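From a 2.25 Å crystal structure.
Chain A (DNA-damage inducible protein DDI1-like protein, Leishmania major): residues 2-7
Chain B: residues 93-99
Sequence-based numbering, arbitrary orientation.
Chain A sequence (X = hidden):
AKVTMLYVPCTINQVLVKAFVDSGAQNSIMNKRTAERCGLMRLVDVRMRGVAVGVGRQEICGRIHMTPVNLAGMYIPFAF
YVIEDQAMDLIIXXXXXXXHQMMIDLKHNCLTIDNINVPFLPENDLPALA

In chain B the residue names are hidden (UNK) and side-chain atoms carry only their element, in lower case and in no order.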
# COMPACT_ATOMS: atom_id res chain seq x y z
N LYS A 2 -2.40 -2.82 16.55
CA LYS A 2 -2.60 -2.26 15.22
C LYS A 2 -1.31 -1.53 14.84
O LYS A 2 -0.88 -0.60 15.56
CB LYS A 2 -3.83 -1.33 15.15
CG LYS A 2 -5.05 -1.82 15.91
CD LYS A 2 -6.33 -1.30 15.26
CE LYS A 2 -6.36 0.22 15.27
NZ LYS A 2 -7.69 0.64 14.75
N VAL A 3 -0.66 -1.99 13.75
CA VAL A 3 0.64 -1.42 13.37
C VAL A 3 0.51 0.04 12.97
O VAL A 3 -0.52 0.45 12.53
CB VAL A 3 1.41 -2.20 12.27
CG1 VAL A 3 1.77 -3.62 12.73
CG2 VAL A 3 0.64 -2.25 10.96
N THR A 4 1.59 0.79 13.15
CA THR A 4 1.73 2.11 12.56
C THR A 4 1.70 2.08 11.01
O THR A 4 2.36 1.31 10.39
CB THR A 4 3.05 2.73 13.02
OG1 THR A 4 3.02 2.79 14.45
CG2 THR A 4 3.28 4.16 12.44
N MET A 5 0.96 2.96 10.40
CA MET A 5 0.97 3.02 8.90
C MET A 5 2.21 3.75 8.48
O MET A 5 2.78 4.41 9.31
CB MET A 5 -0.27 3.74 8.35
CG MET A 5 -1.57 3.25 8.93
SD MET A 5 -2.17 1.67 8.29
CE MET A 5 -1.51 0.58 9.47
N LEU A 6 2.62 3.65 7.22
CA LEU A 6 3.94 4.15 6.76
C LEU A 6 3.82 5.59 6.26
O LEU A 6 3.13 5.84 5.29
CB LEU A 6 4.52 3.31 5.60
CG LEU A 6 4.66 1.83 5.88
CD1 LEU A 6 5.39 1.10 4.72
CD2 LEU A 6 5.40 1.61 7.23
N TYR A 7 4.48 6.51 6.96
CA TYR A 7 4.67 7.89 6.51
C TYR A 7 6.14 8.27 6.49
O TYR A 7 6.89 7.84 7.31
CB TYR A 7 3.91 8.85 7.40
CG TYR A 7 2.42 8.75 7.28
CD1 TYR A 7 1.68 7.74 7.95
CD2 TYR A 7 1.71 9.73 6.60
CE1 TYR A 7 0.32 7.67 7.82
CE2 TYR A 7 0.32 9.67 6.51
CZ TYR A 7 -0.35 8.65 7.08
OH TYR A 7 -1.67 8.70 6.95
N UNK B 93 -1.29 -7.49 3.95
CA UNK B 93 -1.34 -6.28 4.72
C UNK B 93 -0.03 -5.81 5.26
O UNK B 93 0.98 -6.48 5.16
N UNK B 94 -0.04 -4.60 5.79
CA UNK B 94 1.12 -4.06 6.48
C UNK B 94 1.54 -4.84 7.75
O UNK B 94 2.69 -4.74 8.21
c UNK B 94 3.24 -1.75 6.35
c UNK B 94 1.53 -0.41 7.65
c UNK B 94 2.07 -1.79 7.34
c UNK B 94 0.87 -2.58 6.80
N UNK B 95 0.60 -5.59 8.32
CA UNK B 95 0.92 -6.45 9.41
C UNK B 95 1.94 -7.51 9.09
O UNK B 95 2.99 -7.58 9.76
o UNK B 95 -2.46 -7.83 9.17
c UNK B 95 -0.36 -7.09 10.00
c UNK B 95 -1.24 -7.74 8.95
o UNK B 95 -0.72 -8.06 7.88
N UNK B 96 1.62 -8.37 8.11
CA UNK B 96 2.49 -9.46 7.67
C UNK B 96 3.74 -8.90 7.06
O UNK B 96 4.81 -9.48 7.27
c UNK B 96 0.66 -11.22 7.29
c UNK B 96 1.82 -10.46 6.68
o UNK B 96 1.71 -13.16 8.22
c UNK B 96 1.11 -12.10 8.44
n UNK B 96 0.83 -11.67 9.68
N UNK B 97 3.60 -7.80 6.31
CA UNK B 97 4.75 -7.16 5.67
C UNK B 97 5.75 -6.67 6.69
O UNK B 97 6.94 -6.71 6.46
c UNK B 97 4.31 -5.99 4.82
c UNK B 97 3.42 -4.91 2.75
c UNK B 97 3.83 -6.23 3.39
c UNK B 97 4.95 -6.84 2.58
N UNK B 98 5.29 -6.27 7.87
CA UNK B 98 6.20 -5.88 8.96
C UNK B 98 6.63 -7.14 9.78
O UNK B 98 7.79 -7.31 10.10
c UNK B 98 5.63 -0.99 10.04
c UNK B 98 5.40 -2.43 10.43
c UNK B 98 5.49 -4.87 9.87
c UNK B 98 5.44 -3.44 9.30
n UNK B 98 4.34 -0.29 9.80
N UNK B 99 5.70 -8.02 10.12
CA UNK B 99 6.02 -9.13 10.99
C UNK B 99 7.14 -10.01 10.41
O UNK B 99 8.10 -10.35 11.08
n UNK B 99 2.75 -14.66 11.65
n UNK B 99 0.91 -13.39 12.09
n UNK B 99 2.98 -12.39 12.18
c UNK B 99 2.22 -13.48 11.95
c UNK B 99 4.92 -10.95 12.42
c UNK B 99 4.78 -9.96 11.26
c UNK B 99 4.42 -12.33 12.07

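Position 93 of chain B has backbone atoms alone, with no CB, which identifies Gly93(B). It lies right before the helix, at the N-cap position, and makes no contact with residues 2-7 of chain A. An ideal CB here would sit 3.0 Å from one of the side-chain oxygens of position 95, so the backbone has little room for a side chain in this direction.

Position 94 opens the helix. Its side chain has four carbons and no heteroatom; the second carbon is bonded to CB and to two terminal carbons, a fork that makes it leucine. With chi1 at -171° (t) and chi2 at 60° (p), Leu94(B) points its CA-to-CB bond toward chain A. Its CD2 lies 3.9 Å from Val3(A) CG2, 3.7 Å from Met5(A) CE and 3.3 Å from Thr4(A) O, while its CD1 is 3.9 Å from Leu6(A) CG.

Position 95 carries two carbons, the second bearing two oxygens. Two oxygens on the second carbon, with no nitrogen, make this a short carboxylate, Asp95(B). Its chi1 of 52° (p) turns the carboxylate back along its own chain, where OD1 accepts a very short hydrogen bond from the backbone N of position 96, 2.4 Å with an N-H...acceptor angle of 145°. The nearest approach of the residue is through its backbone, Asp95(B) N to Val3(A) CG2 at 4.3 Å.

Position 96 has three carbons in line, the third carrying one oxygen and one nitrogen: a terminal amide after two methylenes, hence Gln96(B). Its side chain takes no part in the contact.

Position 97 again shows four carbons forked at the second, so it is Leu97(B). Its side chain makes no contact with residues 2-7 within 4.5 Å. Its backbone N donates to Gly93(B) O at 3.2 Å, the first turn of the helix.

Position 98 bears four carbons in a row ending in a nitrogen, the unbranched chain of Lys98(B). The CA-to-CB bond points toward chain A, and chi2 and chi3 are both t, so the chain is largely extended until chi4, at 94°, bends its end. NZ arrives 2.6 Å from Thr4(A) O, a close polar approach whose geometry does not settle a hydrogen bond. The same NZ is 3.4 Å from Leu6(A) CD2 and 4.3 Å from Val3(A) CB.

Position 99 has three carbons, a nitrogen, and then a carbon carrying two more nitrogens. This guanidinium identifies Arg99(B), whose end leads away from residues 2-7.

The contact therefore rests on positions one helical turn apart. Lys98(B) N donates to Leu94(B) O at 3.0 Å, and this spacing brings both side chains to the same side of the helix. Val3(A) answers by pointing its own CA-to-CB bond toward the helix, whereas Met5(A) points away at CB and returns through its side-chain end. Together with Leu6(A), they give Leu94(B) an apolar setting. The two stretches bury 284 Å² in all.

Chain B, residues 93-99: GLDQLKR
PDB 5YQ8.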